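Local coordinates for LYND (PDB 4V1T), which probably uses ATP and magnesium to cyclodehydrate residues of a cyanobactin precursor peptide into heterocycles, as YcaO-family enzymes do, at residues L328-R333 / T537-I542; G545-L549 / K731-P735; I319-R323 / D719-P723. The contacts are given in a common frame with arbitrary orientation. Numbering follows the deposited sequence.

Contact 1: L328-R333 / T537-I542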
ATOM      1  N   LEU B 328       0.868  36.107 -11.513  1.00 71.62           N
ATOM      2  CA  LEU B 328       0.521  35.007 -10.604  1.00 71.51           C
ATOM      3  C   LEU B 328      -0.928  35.065 -10.114  1.00 80.29           C
ATOM      4  O   LEU B 328      -1.329  36.022  -9.448  1.00 78.67           O
ATOM      5  CB  LEU B 328       1.455  35.018  -9.398  1.00 63.17           C
ATOM      6  CG  LEU B 328       2.126  33.697  -9.048  1.00 66.36           C
ATOM      7  CD1 LEU B 328       3.079  33.260 -10.153  1.00 72.04           C
ATOM      8  CD2 LEU B 328       2.876  33.849  -7.734  1.00 73.10           C
ATOM      9  N   LYS B 329      -1.696  34.026 -10.432  1.00 84.98           N
ATOM     10  CA  LYS B 329      -3.082  33.911  -9.983  1.00 94.39           C
ATOM     11  C   LYS B 329      -3.159  33.326  -8.575  1.00 91.80           C
ATOM     12  O   LYS B 329      -3.147  32.101  -8.410  1.00 89.71           O
ATOM     13  CB  LYS B 329      -3.884  33.019 -10.930  1.00 95.75           C
ATOM     14  CG  LYS B 329      -4.026  33.541 -12.349  1.00 88.35           C
ATOM     15  CD  LYS B 329      -4.852  32.567 -13.176  1.00 90.51           C
ATOM     16  CE  LYS B 329      -5.022  33.038 -14.612  1.00 93.26           C
ATOM     17  NZ  LYS B 329      -5.799  32.049 -15.414  1.00104.43           N
ATOM     18  N   LEU B 330      -3.233  34.193  -7.569  1.00 75.04           N
ATOM     19  CA  LEU B 330      -3.426  33.746  -6.190  1.00 75.35           C
ATOM     20  C   LEU B 330      -4.879  33.943  -5.770  1.00 75.88           C
ATOM     21  O   LEU B 330      -5.533  34.886  -6.193  1.00 81.54           O
ATOM     22  CB  LEU B 330      -2.489  34.479  -5.235  1.00 69.09           C
ATOM     23  CG  LEU B 330      -0.978  34.223  -5.360  1.00 74.61           C
ATOM     24  CD1 LEU B 330      -0.298  34.431  -4.010  1.00 69.44           C
ATOM     25  CD2 LEU B 330      -0.652  32.832  -5.900  1.00 65.15           C
ATOM     26  N   GLU B 331      -5.372  33.036  -4.936  1.00 74.53           N
ATOM     27  CA  GLU B 331      -6.775  33.021  -4.558  1.00 80.86           C
ATOM     28  C   GLU B 331      -6.965  32.319  -3.220  1.00 77.37           C
ATOM     29  O   GLU B 331      -6.063  31.645  -2.736  1.00 69.31           O
ATOM     30  CB  GLU B 331      -7.599  32.318  -5.640  1.00 80.96           C
ATOM     31  CG  GLU B 331      -7.083  30.933  -6.002  1.00 83.29           C
ATOM     32  CD  GLU B 331      -7.843  30.314  -7.157  1.00 95.81           C
ATOM     33  OE1 GLU B 331      -7.509  30.620  -8.322  1.00104.69           O
ATOM     34  OE2 GLU B 331      -8.775  29.524  -6.903  1.00 87.06           O
ATOM     35  N   SER B 332      -8.154  32.471  -2.650  1.00 75.12           N
ATOM     36  CA  SER B 332      -8.489  31.917  -1.346  1.00 73.13           C
ATOM     37  C   SER B 332      -8.407  30.391  -1.309  1.00 71.59           C
ATOM     38  O   SER B 332      -9.057  29.695  -2.092  1.00 74.85           O
ATOM     39  CB  SER B 332      -9.903  32.358  -0.947  1.00 90.26           C
ATOM     40  OG  SER B 332     -10.358  31.646   0.188  1.00 88.77           O
ATOM     41  N   ARG B 333      -7.604  29.884  -0.379  1.00 74.69           N
ATOM     42  CA  ARG B 333      -7.493  28.447  -0.133  1.00 74.79           C
ATOM     43  C   ARG B 333      -7.845  28.155   1.322  1.00 69.95           C
ATOM     44  O   ARG B 333      -7.012  28.317   2.210  1.00 68.29           O
ATOM     45  CB  ARG B 333      -6.081  27.954  -0.455  1.00 78.45           C
ATOM     46  CG  ARG B 333      -5.678  28.108  -1.915  1.00 72.10           C
ATOM     47  CD  ARG B 333      -6.508  27.240  -2.837  1.00 82.23           C
ATOM     48  NE  ARG B 333      -6.091  27.364  -4.233  1.00 80.69           N
ATOM     49  CZ  ARG B 333      -6.765  26.867  -5.264  1.00 75.55           C
ATOM     50  NH1 ARG B 333      -7.899  26.209  -5.070  1.00 80.25           N
ATOM     51  NH2 ARG B 333      -6.304  27.033  -6.494  1.00 80.73           N
ATOM     52  N   THR B 537      -1.416  23.343  -3.380  1.00 44.63           N
ATOM     53  CA  THR B 537      -1.730  24.560  -4.108  1.00 49.46           C
ATOM     54  C   THR B 537      -0.495  25.454  -4.129  1.00 49.45           C
ATOM     55  O   THR B 537       0.439  25.235  -3.368  1.00 52.81           O
ATOM     56  CB  THR B 537      -2.889  25.329  -3.461  1.00 57.82           C
ATOM     57  OG1 THR B 537      -2.423  25.978  -2.274  1.00 52.78           O
ATOM     58  CG2 THR B 537      -4.046  24.399  -3.103  1.00 61.78           C
ATOM     59  N   LEU B 538      -0.505  26.466  -4.988  1.00 52.00           N
ATOM     60  CA  LEU B 538       0.587  27.427  -5.057  1.00 51.21           C
ATOM     61  C   LEU B 538       0.754  28.152  -3.737  1.00 50.74           C
ATOM     62  O   LEU B 538       1.863  28.311  -3.250  1.00 49.95           O
ATOM     63  CB  LEU B 538       0.349  28.461  -6.168  1.00 48.38           C
ATOM     64  CG  LEU B 538       0.807  28.117  -7.582  1.00 52.27           C
ATOM     65  CD1 LEU B 538       0.393  29.231  -8.532  1.00 56.43           C
ATOM     66  CD2 LEU B 538       2.313  27.881  -7.640  1.00 51.46           C
ATOM     67  N   GLU B 539      -0.358  28.604  -3.168  1.00 60.07           N
ATOM     68  CA  GLU B 539      -0.296  29.431  -1.960  1.00 56.33           C
ATOM     69  C   GLU B 539       0.152  28.598  -0.766  1.00 57.97           C
ATOM     70  O   GLU B 539       0.727  29.121   0.183  1.00 49.38           O
ATOM     71  CB  GLU B 539      -1.632  30.135  -1.682  1.00 61.12           C
ATOM     72  CG  GLU B 539      -2.879  29.430  -2.186  1.00 68.33           C
ATOM     73  CD  GLU B 539      -3.148  29.656  -3.664  1.00 56.84           C
ATOM     74  OE1 GLU B 539      -3.139  30.819  -4.099  1.00 52.57           O
ATOM     75  OE2 GLU B 539      -3.361  28.660  -4.391  1.00 58.02           O
ATOM     76  N   GLU B 540      -0.110  27.298  -0.825  1.00 53.59           N
ATOM     77  CA  GLU B 540       0.340  26.370   0.207  1.00 46.58           C
ATOM     78  C   GLU B 540       1.849  26.234   0.146  1.00 45.65           C
ATOM     79  O   GLU B 540       2.539  26.253   1.168  1.00 42.42           O
ATOM     80  CB  GLU B 540      -0.314  25.004  -0.001  1.00 61.44           C
ATOM     81  CG  GLU B 540      -0.534  24.196   1.262  1.00 74.91           C
ATOM     82  CD  GLU B 540      -1.257  22.884   0.978  1.00 72.42           C
ATOM     83  OE1 GLU B 540      -2.502  22.902   0.858  1.00 64.81           O
ATOM     84  OE2 GLU B 540      -0.574  21.841   0.846  1.00 67.25           O
ATOM     85  N   ALA B 541       2.362  26.095  -1.065  1.00 42.05           N
ATOM     86  CA  ALA B 541       3.789  25.946  -1.278  1.00 47.74           C
ATOM     87  C   ALA B 541       4.546  27.235  -0.942  1.00 46.41           C
ATOM     88  O   ALA B 541       5.640  27.190  -0.373  1.00 45.08           O
ATOM     89  CB  ALA B 541       4.056  25.529  -2.715  1.00 43.41           C
ATOM     90  N   ILE B 542       3.965  28.376  -1.301  1.00 51.37           N
ATOM     91  CA  ILE B 542       4.565  29.670  -1.003  1.00 52.14           C
ATOM     92  C   ILE B 542       4.671  29.896   0.503  1.00 50.33           C
ATOM     93  O   ILE B 542       5.691  30.366   0.984  1.00 59.25           O
ATOM     94  CB  ILE B 542       3.758  30.817  -1.638  1.00 52.05           C
ATOM     95  CG1 ILE B 542       3.903  30.774  -3.160  1.00 42.79           C
ATOM     96  CG2 ILE B 542       4.239  32.171  -1.115  1.00 54.00           C
ATOM     97  CD1 ILE B 542       2.977  31.726  -3.893  1.00 47.14           C
TER
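Helix 538-561 begins here, and the irregular segment 328-333 passes across its first turn. Thr537 is the N-cap: Thr537 OG1 accepts from Glu540 N at 3.0 Å. Thr537 CG2 lies over one face of the Arg333 guanidinium and is 3.8 Å from Arg333 CD. Leu538 offers its CB to Leu330 CD2 at 4.5 Å, while its side chain also meets strands 716-719 and 728-733. Glu539 is the polar centre. Glu539 OE1 accepts a hydrogen bond from Glu331 N at 3.3 Å. Glu539 OE2 takes a salt-bridged hydrogen bond from Arg333 NE at 3.0 Å. One carboxylate thus fixes both backbone and side chain of the passing segment. Glu331 OE2 joins by charge alone, 3.5 Å from Arg333 NH2. One turn further on, Ile542 CD1 packs against Leu330 CD1 at 4.2 Å and Leu328 CD2 at 4.4 Å. The arrangement is a capped helix start bound by a Glu-Arg-Glu salt-bridge network, where the segment after helix 319-324 packs on helix 538-561 of the YcaO domain.

Contact 2: G545-L549 / K731-P735. With MG (magnesium ion), chain O.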
ATOM      1  N   GLY B 545       7.397  27.772   1.897  1.00 50.57           N
ATOM      2  CA  GLY B 545       8.671  28.292   1.425  1.00 61.04           C
ATOM      3  C   GLY B 545       9.104  29.501   2.227  1.00 50.70           C
ATOM      4  O   GLY B 545      10.259  29.604   2.639  1.00 51.56           O
ATOM      5  N   PHE B 546       8.161  30.408   2.454  1.00 45.74           N
ATOM      6  CA  PHE B 546       8.409  31.610   3.253  1.00 41.13           C
ATOM      7  C   PHE B 546       8.857  31.230   4.667  1.00 48.63           C
ATOM      8  O   PHE B 546       9.850  31.742   5.174  1.00 38.95           O
ATOM      9  CB  PHE B 546       7.145  32.492   3.319  1.00 40.60           C
ATOM     10  CG  PHE B 546       7.397  33.866   3.871  1.00 47.14           C
ATOM     11  CD1 PHE B 546       7.421  34.086   5.236  1.00 45.66           C
ATOM     12  CD2 PHE B 546       7.638  34.931   3.021  1.00 55.03           C
ATOM     13  CE1 PHE B 546       7.678  35.345   5.742  1.00 45.15           C
ATOM     14  CE2 PHE B 546       7.889  36.193   3.521  1.00 61.46           C
ATOM     15  CZ  PHE B 546       7.907  36.402   4.885  1.00 51.06           C
ATOM     16  N   MET B 547       8.124  30.323   5.298  1.00 39.05           N
ATOM     17  CA  MET B 547       8.447  29.896   6.651  1.00 39.75           C
ATOM     18  C   MET B 547       9.825  29.254   6.703  1.00 48.06           C
ATOM     19  O   MET B 547      10.533  29.363   7.709  1.00 45.23           O
ATOM     20  CB  MET B 547       7.397  28.900   7.172  1.00 46.00           C
ATOM     21  CG  MET B 547       6.070  29.544   7.506  1.00 50.62           C
ATOM     22  SD  MET B 547       6.259  30.860   8.720  1.00 51.45           S
ATOM     23  CE  MET B 547       4.892  31.901   8.254  1.00 52.95           C
ATOM     24  N   GLU B 548      10.213  28.582   5.623  1.00 49.06           N
ATOM     25  CA  GLU B 548      11.551  28.031   5.563  1.00 45.96           C
ATOM     26  C   GLU B 548      12.561  29.177   5.640  1.00 50.92           C
ATOM     27  O   GLU B 548      13.490  29.119   6.422  1.00 44.81           O
ATOM     28  CB  GLU B 548      11.768  27.209   4.299  1.00 58.08           C
ATOM     29  CG  GLU B 548      13.099  26.465   4.296  1.00 48.35           C
ATOM     30  CD  GLU B 548      13.099  25.307   3.332  1.00 42.90           C
ATOM     31  OE1 GLU B 548      13.332  25.530   2.130  1.00 43.54           O
ATOM     32  OE2 GLU B 548      12.846  24.172   3.776  1.00 39.88           O
ATOM     33  N   LEU B 549      12.348  30.232   4.865  1.00 49.31           N
ATOM     34  CA  LEU B 549      13.260  31.379   4.881  1.00 46.47           C
ATOM     35  C   LEU B 549      13.442  31.994   6.283  1.00 45.45           C
ATOM     36  O   LEU B 549      14.567  32.284   6.686  1.00 40.24           O
ATOM     37  CB  LEU B 549      12.772  32.451   3.910  1.00 42.77           C
ATOM     38  CG  LEU B 549      12.768  32.097   2.416  1.00 41.31           C
ATOM     39  CD1 LEU B 549      12.445  33.336   1.601  1.00 45.48           C
ATOM     40  CD2 LEU B 549      14.095  31.513   1.950  1.00 44.90           C
ATOM     41  N   LYS B 731       9.943  28.295  -5.490  1.00 39.33           N
ATOM     42  CA  LYS B 731      11.045  28.802  -4.693  1.00 44.50           C
ATOM     43  C   LYS B 731      10.696  30.221  -4.299  1.00 41.80           C
ATOM     44  O   LYS B 731      10.489  31.070  -5.161  1.00 43.05           O
ATOM     45  CB  LYS B 731      12.374  28.759  -5.452  1.00 47.20           C
ATOM     46  CG  LYS B 731      13.540  29.371  -4.678  1.00 45.60           C
ATOM     47  CD  LYS B 731      14.876  29.145  -5.373  1.00 37.12           C
ATOM     48  CE  LYS B 731      16.053  29.546  -4.482  1.00 43.27           C
ATOM     49  NZ  LYS B 731      16.302  28.549  -3.396  1.00 46.38           N
ATOM     50  N   VAL B 732      10.599  30.454  -2.991  1.00 50.84           N
ATOM     51  CA  VAL B 732      10.370  31.782  -2.452  1.00 43.84           C
ATOM     52  C   VAL B 732      11.706  32.420  -2.081  1.00 47.00           C
ATOM     53  O   VAL B 732      12.523  31.792  -1.408  1.00 45.14           O
ATOM     54  CB  VAL B 732       9.477  31.733  -1.214  1.00 46.19           C
ATOM     55  CG1 VAL B 732       9.121  33.133  -0.767  1.00 50.95           C
ATOM     56  CG2 VAL B 732       8.217  30.917  -1.505  1.00 38.92           C
ATOM     57  N   THR B 733      11.902  33.664  -2.514  1.00 45.68           N
ATOM     58  CA  THR B 733      13.130  34.395  -2.253  1.00 46.30           C
ATOM     59  C   THR B 733      12.832  35.748  -1.640  1.00 48.73           C
ATOM     60  O   THR B 733      12.088  36.533  -2.215  1.00 46.67           O
ATOM     61  CB  THR B 733      13.944  34.600  -3.544  1.00 54.62           C
ATOM     62  OG1 THR B 733      14.402  33.325  -4.004  1.00 54.40           O
ATOM     63  CG2 THR B 733      15.164  35.506  -3.297  1.00 57.67           C
ATOM     64  N   VAL B 734      13.436  36.008  -0.479  1.00 47.98           N
ATOM     65  CA  VAL B 734      13.326  37.291   0.199  1.00 48.84           C
ATOM     66  C   VAL B 734      14.728  37.874   0.374  1.00 44.20           C
ATOM     67  O   VAL B 734      15.402  37.593   1.362  1.00 47.74           O
ATOM     68  CB  VAL B 734      12.622  37.163   1.562  1.00 42.56           C
ATOM     69  CG1 VAL B 734      12.487  38.522   2.217  1.00 49.23           C
ATOM     70  CG2 VAL B 734      11.233  36.549   1.396  1.00 41.09           C
ATOM     71  N   PRO B 735      15.183  38.678  -0.595  1.00 51.79           N
ATOM     72  CA  PRO B 735      16.557  39.193  -0.566  1.00 58.57           C
ATOM     73  C   PRO B 735      16.902  39.908   0.734  1.00 41.64           C
ATOM     74  O   PRO B 735      16.176  40.800   1.151  1.00 46.98           O
ATOM     75  CB  PRO B 735      16.581  40.172  -1.740  1.00 60.67           C
ATOM     76  CG  PRO B 735      15.552  39.643  -2.680  1.00 62.54           C
ATOM     77  CD  PRO B 735      14.460  39.125  -1.800  1.00 57.49           C
TER
HETATM   78 MG    MG O1778      12.606  22.287   2.805  1.00 42.65          MG
HETATM   79  O   HOH W   1      12.086  20.492   1.812  1.00 44.94           O
HETATM   80  O   HOH W   2      10.823  23.104   2.003  1.00 45.86           O
HETATM   81  O   HOH W   3      13.163  22.862   0.853  1.00 40.31           O
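Helix 545-549 runs over strand 731-733 with 7.8 Å between the axes and a crossing angle of -47°. Gly545 and Val732 come closest, with CA atoms 5.5 Å apart. The glycine permits this: a CB at that position would clash with Val732 CG2, which sits 4.0 Å from Gly545 CA. Leu549, one turn later, points toward the strand. Leu549 CD1 lies 3.4 Å from Val734 CG2 and 4.1 Å from Val732 CG1. Phe546 closes the side of the interface, with Phe546 CE2 4.0 Å from Val734 CG2; Cys704 and Ala708 of helix 697-710 also touch this ring. Glu548 does not touch 731-735. Glu548 OE2 binds magnesium at 2.1 Å, with waters 1, 2 and 3; two further ligands come from outside these segments. Glu548 also belongs to the ADP pocket, and its OE1 accepts from Gly531 N. No hydrogen bond joins the two segments. This turn of the helix therefore meets the strand and the residue just after it through apolar packing, while Glu548 serves the nucleotide-metal site.

Contact 3: I319-R323 / D719-P723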
ATOM      1  N   ILE B 319       5.761  26.020 -22.851  1.00 53.32           N
ATOM      2  CA  ILE B 319       4.744  26.320 -21.848  1.00 50.03           C
ATOM      3  C   ILE B 319       5.317  27.144 -20.707  1.00 50.39           C
ATOM      4  O   ILE B 319       4.832  28.244 -20.415  1.00 59.77           O
ATOM      5  CB  ILE B 319       4.099  25.032 -21.295  1.00 58.06           C
ATOM      6  CG1 ILE B 319       3.081  24.489 -22.313  1.00 61.01           C
ATOM      7  CG2 ILE B 319       3.415  25.289 -19.943  1.00 58.46           C
ATOM      8  CD1 ILE B 319       2.357  23.220 -21.877  1.00 62.33           C
ATOM      9  N   LEU B 320       6.358  26.610 -20.070  1.00 47.85           N
ATOM     10  CA  LEU B 320       6.971  27.255 -18.913  1.00 55.40           C
ATOM     11  C   LEU B 320       7.586  28.609 -19.255  1.00 54.87           C
ATOM     12  O   LEU B 320       7.595  29.519 -18.430  1.00 59.40           O
ATOM     13  CB  LEU B 320       8.021  26.334 -18.308  1.00 54.74           C
ATOM     14  CG  LEU B 320       7.406  25.079 -17.682  1.00 61.27           C
ATOM     15  CD1 LEU B 320       8.356  23.905 -17.800  1.00 61.31           C
ATOM     16  CD2 LEU B 320       7.051  25.329 -16.232  1.00 66.73           C
ATOM     17  N   GLN B 321       8.109  28.729 -20.467  1.00 55.41           N
ATOM     18  CA  GLN B 321       8.604  30.011 -20.971  1.00 60.17           C
ATOM     19  C   GLN B 321       7.467  31.024 -20.949  1.00 66.05           C
ATOM     20  O   GLN B 321       7.627  32.132 -20.443  1.00 61.11           O
ATOM     21  CB  GLN B 321       9.158  29.865 -22.395  1.00 59.02           C
ATOM     22  CG  GLN B 321       9.541  31.178 -23.081  1.00 64.04           C
ATOM     23  CD  GLN B 321      10.750  31.844 -22.450  1.00 70.93           C
ATOM     24  OE1 GLN B 321      11.592  31.185 -21.839  1.00 67.67           O
ATOM     25  NE2 GLN B 321      10.847  33.157 -22.606  1.00 76.61           N
ATOM     26  N   HIS B 322       6.318  30.624 -21.492  1.00 60.88           N
ATOM     27  CA  HIS B 322       5.154  31.501 -21.566  1.00 65.50           C
ATOM     28  C   HIS B 322       4.595  31.799 -20.180  1.00 52.28           C
ATOM     29  O   HIS B 322       4.284  32.942 -19.855  1.00 72.55           O
ATOM     30  CB  HIS B 322       4.076  30.872 -22.451  1.00 71.01           C
ATOM     31  CG  HIS B 322       2.827  31.685 -22.553  1.00 74.34           C
ATOM     32  ND1 HIS B 322       2.797  32.943 -23.117  1.00 78.94           N
ATOM     33  CD2 HIS B 322       1.557  31.415 -22.171  1.00 75.65           C
ATOM     34  CE1 HIS B 322       1.563  33.416 -23.075  1.00 79.35           C
ATOM     35  NE2 HIS B 322       0.791  32.508 -22.507  1.00 72.36           N
ATOM     36  N   ARG B 323       4.485  30.767 -19.357  1.00 57.35           N
ATOM     37  CA  ARG B 323       3.891  30.903 -18.024  1.00 60.53           C
ATOM     38  C   ARG B 323       4.721  31.780 -17.081  1.00 61.23           C
ATOM     39  O   ARG B 323       4.175  32.463 -16.216  1.00 63.43           O
ATOM     40  CB  ARG B 323       3.709  29.529 -17.398  1.00 64.58           C
ATOM     41  CG  ARG B 323       2.983  29.547 -16.062  1.00 63.54           C
ATOM     42  CD  ARG B 323       2.989  28.168 -15.430  1.00 54.79           C
ATOM     43  NE  ARG B 323       4.233  27.907 -14.713  1.00 54.55           N
ATOM     44  CZ  ARG B 323       4.613  26.710 -14.285  1.00 62.04           C
ATOM     45  NH1 ARG B 323       3.856  25.643 -14.505  1.00 67.52           N
ATOM     46  NH2 ARG B 323       5.761  26.576 -13.642  1.00 63.55           N
ATOM     47  N   ASP B 719       7.554  30.023  -9.784  1.00 49.74           N
ATOM     48  CA  ASP B 719       6.787  28.803  -9.882  1.00 50.44           C
ATOM     49  C   ASP B 719       7.571  27.756 -10.671  1.00 58.90           C
ATOM     50  O   ASP B 719       7.797  27.911 -11.866  1.00 64.72           O
ATOM     51  CB  ASP B 719       5.424  29.076 -10.531  1.00 49.29           C
ATOM     52  CG  ASP B 719       4.542  27.827 -10.590  1.00 56.82           C
ATOM     53  OD1 ASP B 719       4.786  26.879  -9.804  1.00 55.02           O
ATOM     54  OD2 ASP B 719       3.610  27.789 -11.426  1.00 59.78           O
ATOM     55  N   GLN B 720       7.977  26.695  -9.987  1.00 50.88           N
ATOM     56  CA  GLN B 720       8.716  25.605 -10.603  1.00 48.89           C
ATOM     57  C   GLN B 720       7.812  24.423 -10.954  1.00 52.48           C
ATOM     58  O   GLN B 720       8.296  23.356 -11.324  1.00 56.36           O
ATOM     59  CB  GLN B 720       9.820  25.129  -9.653  1.00 50.35           C
ATOM     60  CG  GLN B 720      10.839  26.193  -9.283  1.00 49.48           C
ATOM     61  CD  GLN B 720      11.868  25.685  -8.297  1.00 50.83           C
ATOM     62  OE1 GLN B 720      11.559  24.880  -7.413  1.00 47.85           O
ATOM     63  NE2 GLN B 720      13.108  26.156  -8.437  1.00 41.37           N
ATOM     64  N   THR B 721       6.502  24.610 -10.830  1.00 46.49           N
ATOM     65  CA  THR B 721       5.545  23.527 -11.071  1.00 41.32           C
ATOM     66  C   THR B 721       5.673  22.982 -12.490  1.00 41.08           C
ATOM     67  O   THR B 721       5.588  23.729 -13.473  1.00 43.19           O
ATOM     68  CB  THR B 721       4.107  24.013 -10.853  1.00 47.25           C
ATOM     69  OG1 THR B 721       3.967  24.525  -9.519  1.00 41.92           O
ATOM     70  CG2 THR B 721       3.112  22.880 -11.068  1.00 44.19           C
ATOM     71  N   ARG B 722       5.872  21.673 -12.594  1.00 41.87           N
ATOM     72  CA  ARG B 722       5.950  21.010 -13.891  1.00 48.74           C
ATOM     73  C   ARG B 722       4.592  20.377 -14.187  1.00 46.98           C
ATOM     74  O   ARG B 722       4.071  19.651 -13.349  1.00 48.50           O
ATOM     75  CB  ARG B 722       7.050  19.954 -13.882  1.00 41.61           C
ATOM     76  CG  ARG B 722       8.374  20.434 -13.295  1.00 42.00           C
ATOM     77  CD  ARG B 722       9.119  21.365 -14.239  1.00 47.96           C
ATOM     78  NE  ARG B 722      10.277  21.993 -13.596  1.00 47.30           N
ATOM     79  CZ  ARG B 722      11.255  22.617 -14.249  1.00 50.05           C
ATOM     80  NH1 ARG B 722      11.243  22.702 -15.578  1.00 46.65           N
ATOM     81  NH2 ARG B 722      12.256  23.155 -13.577  1.00 47.26           N
ATOM     82  N   PRO B 723       4.003  20.662 -15.370  1.00 49.34           N
ATOM     83  CA  PRO B 723       2.644  20.168 -15.645  1.00 55.41           C
ATOM     84  C   PRO B 723       2.513  18.650 -15.625  1.00 49.05           C
ATOM     85  O   PRO B 723       1.446  18.141 -15.303  1.00 53.12           O
ATOM     86  CB  PRO B 723       2.353  20.691 -17.058  1.00 58.23           C
ATOM     87  CG  PRO B 723       3.297  21.812 -17.262  1.00 61.46           C
ATOM     88  CD  PRO B 723       4.524  21.463 -16.487  1.00 50.13           C
TER
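Arg323 carries the polar part of this contact. Arg323 NH1 donates to Thr721 O at 2.8 Å, and Arg323 NH2 donates to the same oxygen at 2.9 Å. The carbonyl therefore sits in the fork of the guanidinium, near its plane. Arg323 NH2 also makes a weak hydrogen bond to Asp719 O at 3.0 Å. The Asp719 carboxylate adds charge from a different direction. Asp719 OD2 lies over one face of the guanidinium, 3.3 Å from Arg323 NH2, so this salt bridge is electrostatic and no N-H points at the oxygen.

The other carboxylate oxygen shapes the segment that Arg323 binds. Asp719 OD1 accepts from Thr721 N at 3.0 Å, which makes an Asx turn, and from Thr721 OG1 at 2.5 Å. The turn lies where strand 716-719 ends, in the connection to its antiparallel neighbour 728-733 within the sheet of the YcaO domain. Thr721 OG1 also accepts from Val729 N, which ties the turn back to that neighbouring strand.

Around the arginine the contact turns to van der Waals packing. Leu320, one turn of helix earlier, brings Leu320 CD2 to 3.5 Å from Thr721 O. Leu320 CD1 is 3.8 Å from Arg722 NH1. Arg722 starts away from the helix at CB, but its end comes nearer; its main polar partner is Glu436, through a salt bridge from NH1. At the margin is an apolar pair: Ile319 CG2 meets Pro723 CG at 4.4 Å, and the Pro723 ring also touches Gln310.

In the fold
Contacts 1 and 2 both use helix 538-561, and their centres are 14 Å apart. They meet where Ile542 O lies 3.6 Å from Val732 CG2. The centre of contact 3 is 15 Å from that of contact 1, with Leu538 CD2 packed 3.4 Å from Asp719 OD1. It is 19 Å from that of contact 2, where Lys731 CB comes 4.0 Å from Gln720 NE2. Helix 319-324 and the segment after it thus reach the same part of the YcaO domain at two places. Contact 2 includes a direct ligand of the site: Glu548 binds magnesium and touches ADP. In the other two, the side chains of Thr537 and Gln720 each lie about 9 Å from ADP.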